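Local coordinates for protein HMG-CoA Lyase (Bacillus subtilis subsp. subtilis, PDB 1YDO) that belongs to the HMGL-like family of TIM-barrel proteins, its chain folded as a barrel of parallel strands and surrounding helices, at residues V7-V12 against A250-I255. Numbering follows the deposited sequence.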
ATOM      1  N   VAL A   7     -19.266  -1.586   3.175  1.00 37.18           N
ATOM      2  CA  VAL A   7     -18.383  -1.028   4.178  1.00 34.61           C
ATOM      3  C   VAL A   7     -18.404   0.474   4.141  1.00 34.23           C
ATOM      4  O   VAL A   7     -18.148   1.066   3.103  1.00 34.59           O
ATOM      5  CB  VAL A   7     -16.957  -1.496   3.965  1.00 33.72           C
ATOM      6  CG1 VAL A   7     -16.003  -0.603   4.731  1.00 32.67           C
ATOM      7  CG2 VAL A   7     -16.819  -2.930   4.442  1.00 35.67           C
ATOM      8  N   THR A   8     -18.700   1.082   5.285  1.00 32.84           N
ATOM      9  CA  THR A   8     -18.756   2.531   5.385  1.00 32.73           C
ATOM     10  C   THR A   8     -17.400   3.159   5.690  1.00 31.37           C
ATOM     11  O   THR A   8     -16.768   2.846   6.696  1.00 29.29           O
ATOM     12  CB  THR A   8     -19.761   2.962   6.458  1.00 34.09           C
ATOM     13  OG1 THR A   8     -19.909   1.908   7.413  1.00 35.43           O
ATOM     14  CG2 THR A   8     -21.114   3.255   5.825  1.00 36.22           C
ATOM     15  N   ILE A   9     -16.963   4.050   4.800  1.00 31.22           N
ATOM     16  CA  ILE A   9     -15.697   4.746   4.959  1.00 30.36           C
ATOM     17  C   ILE A   9     -15.945   6.199   5.351  1.00 30.45           C
ATOM     18  O   ILE A   9     -16.786   6.877   4.761  1.00 30.07           O
ATOM     19  CB  ILE A   9     -14.870   4.763   3.665  1.00 31.05           C
ATOM     20  CG1 ILE A   9     -15.521   5.678   2.663  1.00 31.19           C
ATOM     21  CG2 ILE A   9     -14.740   3.368   3.075  1.00 28.15           C
ATOM     22  CD1 ILE A   9     -14.551   6.185   1.668  1.00 35.33           C
ATOM     23  N   LYS A  10     -15.186   6.685   6.330  1.00 31.41           N
ATOM     24  CA  LYS A  10     -15.329   8.057   6.805  1.00 29.65           C
ATOM     25  C   LYS A  10     -14.171   8.968   6.393  1.00 28.26           C
ATOM     26  O   LYS A  10     -13.012   8.658   6.629  1.00 28.80           O
ATOM     27  CB  LYS A  10     -15.485   8.032   8.327  1.00 30.70           C
ATOM     28  CG  LYS A  10     -16.636   7.134   8.765  1.00 31.87           C
ATOM     29  CD  LYS A  10     -17.055   7.385  10.202  1.00 33.24           C
ATOM     30  CE  LYS A  10     -18.327   6.627  10.533  1.00 33.13           C
ATOM     31  NZ  LYS A  10     -18.746   6.882  11.936  1.00 37.06           N
ATOM     32  N   GLU A  11     -14.502  10.093   5.771  1.00 27.65           N
ATOM     33  CA  GLU A  11     -13.502  11.055   5.332  1.00 28.15           C
ATOM     34  C   GLU A  11     -13.073  11.963   6.482  1.00 27.97           C
ATOM     35  O   GLU A  11     -13.923  12.525   7.170  1.00 27.86           O
ATOM     36  CB  GLU A  11     -14.074  11.921   4.209  1.00 29.09           C
ATOM     37  CG  GLU A  11     -13.131  13.014   3.753  1.00 30.80           C
ATOM     38  CD  GLU A  11     -11.852  12.461   3.138  1.00 33.16           C
ATOM     39  OE1 GLU A  11     -10.792  13.100   3.307  1.00 32.67           O
ATOM     40  OE2 GLU A  11     -11.905  11.399   2.477  1.00 31.98           O
ATOM     41  N   VAL A  12     -11.766  12.102   6.701  1.00 28.22           N
ATOM     42  CA  VAL A  12     -11.260  12.981   7.764  1.00 27.48           C
ATOM     43  C   VAL A  12     -10.189  13.917   7.220  1.00 28.52           C
ATOM     44  O   VAL A  12      -9.418  14.502   7.984  1.00 30.33           O
ATOM     45  CB  VAL A  12     -10.649  12.199   8.960  1.00 27.10           C
ATOM     46  CG1 VAL A  12     -11.718  11.384   9.641  1.00 25.13           C
ATOM     47  CG2 VAL A  12      -9.507  11.309   8.492  1.00 25.05           C
ATOM     48  N   ALA A 250      -4.279   6.592   5.094  1.00 48.49           N
ATOM     49  CA  ALA A 250      -4.495   5.976   3.799  1.00 43.47           C
ATOM     50  C   ALA A 250      -5.348   6.873   2.921  1.00 39.24           C
ATOM     51  O   ALA A 250      -6.298   7.483   3.386  1.00 37.06           O
ATOM     52  CB  ALA A 250      -5.171   4.625   3.980  1.00 44.23           C
ATOM     53  N   ALA A 251      -4.999   6.930   1.644  1.00 37.25           N
ATOM     54  CA  ALA A 251      -5.725   7.740   0.684  1.00 34.60           C
ATOM     55  C   ALA A 251      -7.132   7.196   0.492  1.00 32.91           C
ATOM     56  O   ALA A 251      -7.307   6.069   0.042  1.00 33.65           O
ATOM     57  CB  ALA A 251      -4.990   7.739  -0.630  1.00 34.82           C
ATOM     58  N   THR A 252      -8.132   8.000   0.824  1.00 31.89           N
ATOM     59  CA  THR A 252      -9.520   7.586   0.681  1.00 31.09           C
ATOM     60  C   THR A 252      -9.810   6.914  -0.650  1.00 30.39           C
ATOM     61  O   THR A 252     -10.442   5.873  -0.678  1.00 31.38           O
ATOM     62  CB  THR A 252     -10.474   8.774   0.814  1.00 31.65           C
ATOM     63  OG1 THR A 252     -10.293   9.389   2.095  1.00 32.39           O
ATOM     64  CG2 THR A 252     -11.914   8.313   0.676  1.00 29.99           C
ATOM     65  N   GLU A 253      -9.377   7.511  -1.752  1.00 29.84           N
ATOM     66  CA  GLU A 253      -9.646   6.922  -3.047  1.00 30.27           C
ATOM     67  C   GLU A 253      -9.000   5.555  -3.184  1.00 31.40           C
ATOM     68  O   GLU A 253      -9.581   4.654  -3.780  1.00 32.98           O
ATOM     69  CB  GLU A 253      -9.189   7.845  -4.174  1.00 30.82           C
ATOM     70  CG  GLU A 253      -7.751   8.311  -4.069  1.00 33.84           C
ATOM     71  CD  GLU A 253      -7.573   9.464  -3.108  1.00 33.30           C
ATOM     72  OE1 GLU A 253      -6.662  10.295  -3.327  1.00 33.16           O
ATOM     73  OE2 GLU A 253      -8.346   9.550  -2.135  1.00 37.18           O
ATOM     74  N   ASP A 254      -7.808   5.379  -2.632  1.00 31.27           N
ATOM     75  CA  ASP A 254      -7.147   4.078  -2.715  1.00 30.61           C
ATOM     76  C   ASP A 254      -7.976   3.043  -1.970  1.00 28.59           C
ATOM     77  O   ASP A 254      -8.072   1.888  -2.375  1.00 25.79           O
ATOM     78  CB  ASP A 254      -5.754   4.161  -2.093  1.00 34.99           C
ATOM     79  CG  ASP A 254      -4.809   5.009  -2.904  1.00 38.85           C
ATOM     80  OD1 ASP A 254      -3.777   5.453  -2.351  1.00 40.48           O
ATOM     81  OD2 ASP A 254      -5.095   5.227  -4.104  1.00 42.14           O
ATOM     82  N   ILE A 255      -8.564   3.479  -0.867  1.00 26.85           N
ATOM     83  CA  ILE A 255      -9.383   2.612  -0.058  1.00 26.01           C
ATOM     84  C   ILE A 255     -10.660   2.288  -0.802  1.00 26.69           C
ATOM     85  O   ILE A 255     -11.073   1.137  -0.859  1.00 27.28           O
ATOM     86  CB  ILE A 255      -9.737   3.270   1.268  1.00 23.47           C
ATOM     87  CG1 ILE A 255      -8.466   3.492   2.065  1.00 21.76           C
ATOM     88  CG2 ILE A 255     -10.723   2.419   2.018  1.00 21.83           C
ATOM     89  CD1 ILE A 255      -8.711   4.106   3.390  1.00 22.83           C
TER
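Thr252 meets strand 8-11 with both branches of its side chain, the hydroxyl taken by Glu11 and the methyl lying against Ile9. On the polar branch OG1 donates a hydrogen bond to OE2 of Glu11 over 2.6 Å, reaching that oxygen from its syn side but 23° out of the carboxylate plane. Two torsions bring the carboxylate there: CG of Glu11 stands anti to the backbone N (chi1 176°), and the chain then bends at chi2 (64°), which carries its end nearer the helix than its CB direction would suggest. The two side chains cross at about a right angle. The other carboxylate oxygen, OE1, accepts backbone N-H groups from Gly13 and Ala234, so a buried carboxylate has partners on both oxygens and its rotation is largely fixed.

On the apolar branch, CG2 of Thr252 approaches CD1 of Ile9 at 3.5 Å, with the side chains running obliquely past one another. Three residues further along, nearly one turn, Ile255 CG2 lies 4.3 Å from Ile9 CG2, so the isoleucine of the strand touches both helix residues through different methyls. This geometry fits the beta/alpha barrel of the HMGL-like family: strand 8-11 is the first of eight parallel strands, and helix 252-261, which follows the last of them in the chain, packs against its outer face. The contact buries 182 Å², both sides summed, and brings together segments 238 residues apart in the chain. Ala251 is the N-cap, which makes Thr252 the first residue of the helix; Ala251 O accepts Ile255 N at 3.0 Å. Leu273 of helix 270-284 also packs on the Thr252 side chain, while Leu216 and Met219 of helix 215-225 pack on Ile255.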